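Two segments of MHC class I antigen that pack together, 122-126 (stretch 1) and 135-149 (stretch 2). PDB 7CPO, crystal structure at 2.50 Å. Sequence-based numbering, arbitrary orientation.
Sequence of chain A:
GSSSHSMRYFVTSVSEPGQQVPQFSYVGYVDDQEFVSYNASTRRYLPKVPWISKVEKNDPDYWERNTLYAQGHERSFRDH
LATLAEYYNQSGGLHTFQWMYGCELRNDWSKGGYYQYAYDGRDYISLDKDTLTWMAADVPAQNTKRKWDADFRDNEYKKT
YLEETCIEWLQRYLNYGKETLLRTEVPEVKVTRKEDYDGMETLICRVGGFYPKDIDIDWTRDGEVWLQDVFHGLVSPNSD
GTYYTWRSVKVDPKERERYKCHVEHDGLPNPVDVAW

Stretch 1 (122-126) RDYIS
Stretch 2 (135-149) MAADVPAQNTKRKWD

How do the backbones pair? Strand 122-126 runs antiparallel to Met 135 and Ala 136. Ser 126 and Met 135 form the hydrogen-bonded pair: Met 135 N donates to Ser 126 O at 2.9 Å, Ser 126 N to Met 135 O at 3.2 Å. Ile 125 faces Ala 136 (CA to CA 4.5 Å) in a non-hydrogen-bonded pair, and Ala 137 N reaches Tyr 124 O at 2.9 Å. Tyr 124 breaks the extended run (phi/psi -113/-63).

How does the chain turn into the helix? Asp 138 (phi/psi -154/-178, chi1 p) caps it, OD1 accepting from Ala 141 N at 2.8 Å. The helix carrying Thr 144 and Trp 148 then runs 19° from the direction of strand 122-126, their axes 8.4 Å apart at closest approach.

What satisfies the buried tyrosine hydroxyl? Tyr 124 (chi1 t, chi2 76°) donates from OH to Thr 144 OG1 at 2.6 Å, near the ring plane; Thr 144 (chi1 m) is also hydrogen-bonded elsewhere in the structure. Small Ala 141 lets its CB sit over one ring face, 3.8 Å from the centroid of the Tyr 124 ring.

What fills the apolar space? Ile 125 (chi1 t, chi2 t) reaches the helix: Ile 125 CD1 lies 3.6 Å from Thr 144 CG2, and Ile 125 CG2 lies 3.7 Å from Trp 148 CZ3, with Trp 148 at chi1 m, chi2 8°. The contact buries 516 Å² in all.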

# COMPACT_ATOMS: atom_id res chain seq x y z
N ARG A 122 -0.75 13.55 10.64
CA ARG A 122 -1.03 13.31 12.05
C ARG A 122 -2.53 13.17 12.21
O ARG A 122 -3.30 13.83 11.50
CB ARG A 122 -0.53 14.48 12.91
CG ARG A 122 0.98 14.66 12.88
CD ARG A 122 1.45 15.89 13.67
NE ARG A 122 0.60 17.08 13.48
CZ ARG A 122 0.91 18.10 12.68
NH1 ARG A 122 2.05 18.08 11.98
NH2 ARG A 122 0.09 19.15 12.56
N ASP A 123 -2.95 12.31 13.14
CA ASP A 123 -4.38 12.11 13.39
C ASP A 123 -5.08 13.44 13.60
O ASP A 123 -4.57 14.33 14.28
CB ASP A 123 -4.61 11.24 14.63
CG ASP A 123 -4.07 9.86 14.48
OD1 ASP A 123 -3.84 9.42 13.34
OD2 ASP A 123 -3.93 9.17 15.51
N TYR A 124 -6.28 13.55 13.03
CA TYR A 124 -7.09 14.72 13.27
C TYR A 124 -8.36 14.38 14.05
O TYR A 124 -8.54 14.88 15.17
CB TYR A 124 -7.43 15.42 11.95
CG TYR A 124 -8.30 16.62 12.16
CD1 TYR A 124 -7.78 17.80 12.67
CD2 TYR A 124 -9.66 16.57 11.89
CE1 TYR A 124 -8.59 18.91 12.89
CE2 TYR A 124 -10.48 17.68 12.09
CZ TYR A 124 -9.94 18.84 12.60
OH TYR A 124 -10.74 19.94 12.81
N ILE A 125 -9.24 13.55 13.50
CA ILE A 125 -10.47 13.13 14.16
C ILE A 125 -10.84 11.75 13.63
O ILE A 125 -10.55 11.40 12.48
CB ILE A 125 -11.62 14.16 13.96
CG1 ILE A 125 -12.62 14.09 15.12
CG2 ILE A 125 -12.32 14.00 12.59
CD1 ILE A 125 -13.58 15.27 15.16
N SER A 126 -11.45 10.93 14.49
CA SER A 126 -11.93 9.62 14.07
C SER A 126 -13.24 9.31 14.78
O SER A 126 -13.50 9.80 15.87
CB SER A 126 -10.90 8.51 14.34
OG SER A 126 -10.55 8.42 15.71
N MET A 135 -13.35 11.26 18.38
CA MET A 135 -12.09 11.50 19.07
C MET A 135 -11.28 12.55 18.32
O MET A 135 -10.71 12.27 17.26
CB MET A 135 -11.26 10.22 19.20
CG MET A 135 -12.02 9.04 19.69
SD MET A 135 -11.03 7.55 19.48
CE MET A 135 -9.38 8.18 19.87
N ALA A 136 -11.18 13.74 18.90
CA ALA A 136 -10.33 14.80 18.38
C ALA A 136 -8.91 14.62 18.88
O ALA A 136 -8.69 14.29 20.05
CB ALA A 136 -10.85 16.17 18.83
N ALA A 137 -7.94 14.84 18.01
CA ALA A 137 -6.55 14.60 18.39
C ALA A 137 -5.93 15.80 19.11
O ALA A 137 -4.94 15.62 19.82
CB ALA A 137 -5.71 14.23 17.16
N ASP A 138 -6.49 17.00 18.95
CA ASP A 138 -5.93 18.20 19.56
C ASP A 138 -7.05 19.22 19.75
O ASP A 138 -8.21 18.97 19.40
CB ASP A 138 -4.80 18.78 18.71
CG ASP A 138 -5.25 19.13 17.31
OD1 ASP A 138 -6.44 19.45 17.10
OD2 ASP A 138 -4.40 19.09 16.40
N VAL A 139 -6.69 20.39 20.27
CA VAL A 139 -7.70 21.39 20.62
C VAL A 139 -8.31 22.03 19.37
O VAL A 139 -9.52 22.32 19.39
CB VAL A 139 -7.15 22.41 21.64
CG1 VAL A 139 -5.79 22.98 21.25
CG2 VAL A 139 -8.16 23.52 21.89
N PRO A 140 -7.58 22.25 18.26
CA PRO A 140 -8.28 22.67 17.03
C PRO A 140 -9.33 21.68 16.55
O PRO A 140 -10.43 22.10 16.17
CB PRO A 140 -7.15 22.83 16.00
CG PRO A 140 -5.99 23.20 16.81
CD PRO A 140 -6.12 22.38 18.08
N ALA A 141 -9.02 20.38 16.55
CA ALA A 141 -10.02 19.40 16.13
C ALA A 141 -11.27 19.42 17.02
O ALA A 141 -12.32 18.93 16.58
CB ALA A 141 -9.42 18.01 16.13
N GLN A 142 -11.18 19.99 18.22
CA GLN A 142 -12.37 20.07 19.08
C GLN A 142 -13.45 20.93 18.47
O GLN A 142 -14.63 20.74 18.77
CB GLN A 142 -11.99 20.57 20.47
CG GLN A 142 -11.39 19.46 21.32
CD GLN A 142 -10.64 19.97 22.52
OE1 GLN A 142 -10.90 21.08 23.00
NE2 GLN A 142 -9.70 19.18 23.01
N ASN A 143 -13.07 21.86 17.58
CA ASN A 143 -14.08 22.53 16.76
C ASN A 143 -14.88 21.52 15.95
O ASN A 143 -16.12 21.53 15.96
CB ASN A 143 -13.40 23.56 15.85
CG ASN A 143 -12.60 24.62 16.63
OD1 ASN A 143 -13.16 25.33 17.47
ND2 ASN A 143 -11.30 24.70 16.37
N THR A 144 -14.20 20.60 15.28
CA THR A 144 -14.92 19.60 14.49
C THR A 144 -15.68 18.63 15.39
O THR A 144 -16.83 18.27 15.08
CB THR A 144 -13.93 18.85 13.59
OG1 THR A 144 -13.33 19.78 12.69
CG2 THR A 144 -14.65 17.79 12.80
N LYS A 145 -15.10 18.23 16.53
CA LYS A 145 -15.76 17.27 17.42
C LYS A 145 -17.14 17.76 17.83
O LYS A 145 -18.02 16.98 18.21
CB LYS A 145 -14.92 17.02 18.67
CG LYS A 145 -15.57 16.12 19.73
CD LYS A 145 -14.54 15.70 20.78
CE LYS A 145 -15.17 14.93 21.95
NZ LYS A 145 -16.09 13.81 21.54
N ARG A 146 -17.36 19.03 17.69
CA ARG A 146 -18.55 19.66 18.17
C ARG A 146 -19.79 19.52 17.33
O ARG A 146 -20.87 19.14 17.80
CB ARG A 146 -18.18 21.09 18.24
CG ARG A 146 -18.14 21.38 19.57
CD ARG A 146 -17.70 20.27 20.48
NE ARG A 146 -17.77 21.09 21.60
CZ ARG A 146 -16.74 21.70 22.13
NH1 ARG A 146 -16.96 22.58 23.11
NH2 ARG A 146 -15.52 21.39 21.72
N LYS A 147 -19.62 20.01 16.13
CA LYS A 147 -20.62 19.87 15.11
C LYS A 147 -20.95 18.40 14.95
O LYS A 147 -22.13 18.02 15.00
CB LYS A 147 -20.05 20.53 13.87
CG LYS A 147 -19.29 21.82 14.29
CD LYS A 147 -19.15 22.77 13.16
CE LYS A 147 -17.93 22.44 12.33
NZ LYS A 147 -17.87 23.37 11.14
N TRP A 148 -19.93 17.55 14.95
CA TRP A 148 -20.14 16.16 14.58
C TRP A 148 -20.70 15.34 15.73
O TRP A 148 -21.58 14.49 15.51
CB TRP A 148 -18.85 15.56 14.04
CG TRP A 148 -18.47 16.14 12.73
CD1 TRP A 148 -19.06 17.20 12.08
CD2 TRP A 148 -17.42 15.68 11.87
NE1 TRP A 148 -18.43 17.43 10.88
CE2 TRP A 148 -17.42 16.51 10.72
CE3 TRP A 148 -16.48 14.64 11.95
CZ2 TRP A 148 -16.52 16.33 9.67
CZ3 TRP A 148 -15.58 14.47 10.90
CH2 TRP A 148 -15.60 15.31 9.78
N ASP A 149 -20.24 15.57 16.97
CA ASP A 149 -20.86 14.89 18.11
C ASP A 149 -22.35 15.14 18.16
O ASP A 149 -23.13 14.24 18.50
CB ASP A 149 -20.24 15.36 19.43
CG ASP A 149 -19.02 14.53 19.84
OD1 ASP A 149 -18.66 13.57 19.11
OD2 ASP A 149 -18.40 14.88 20.88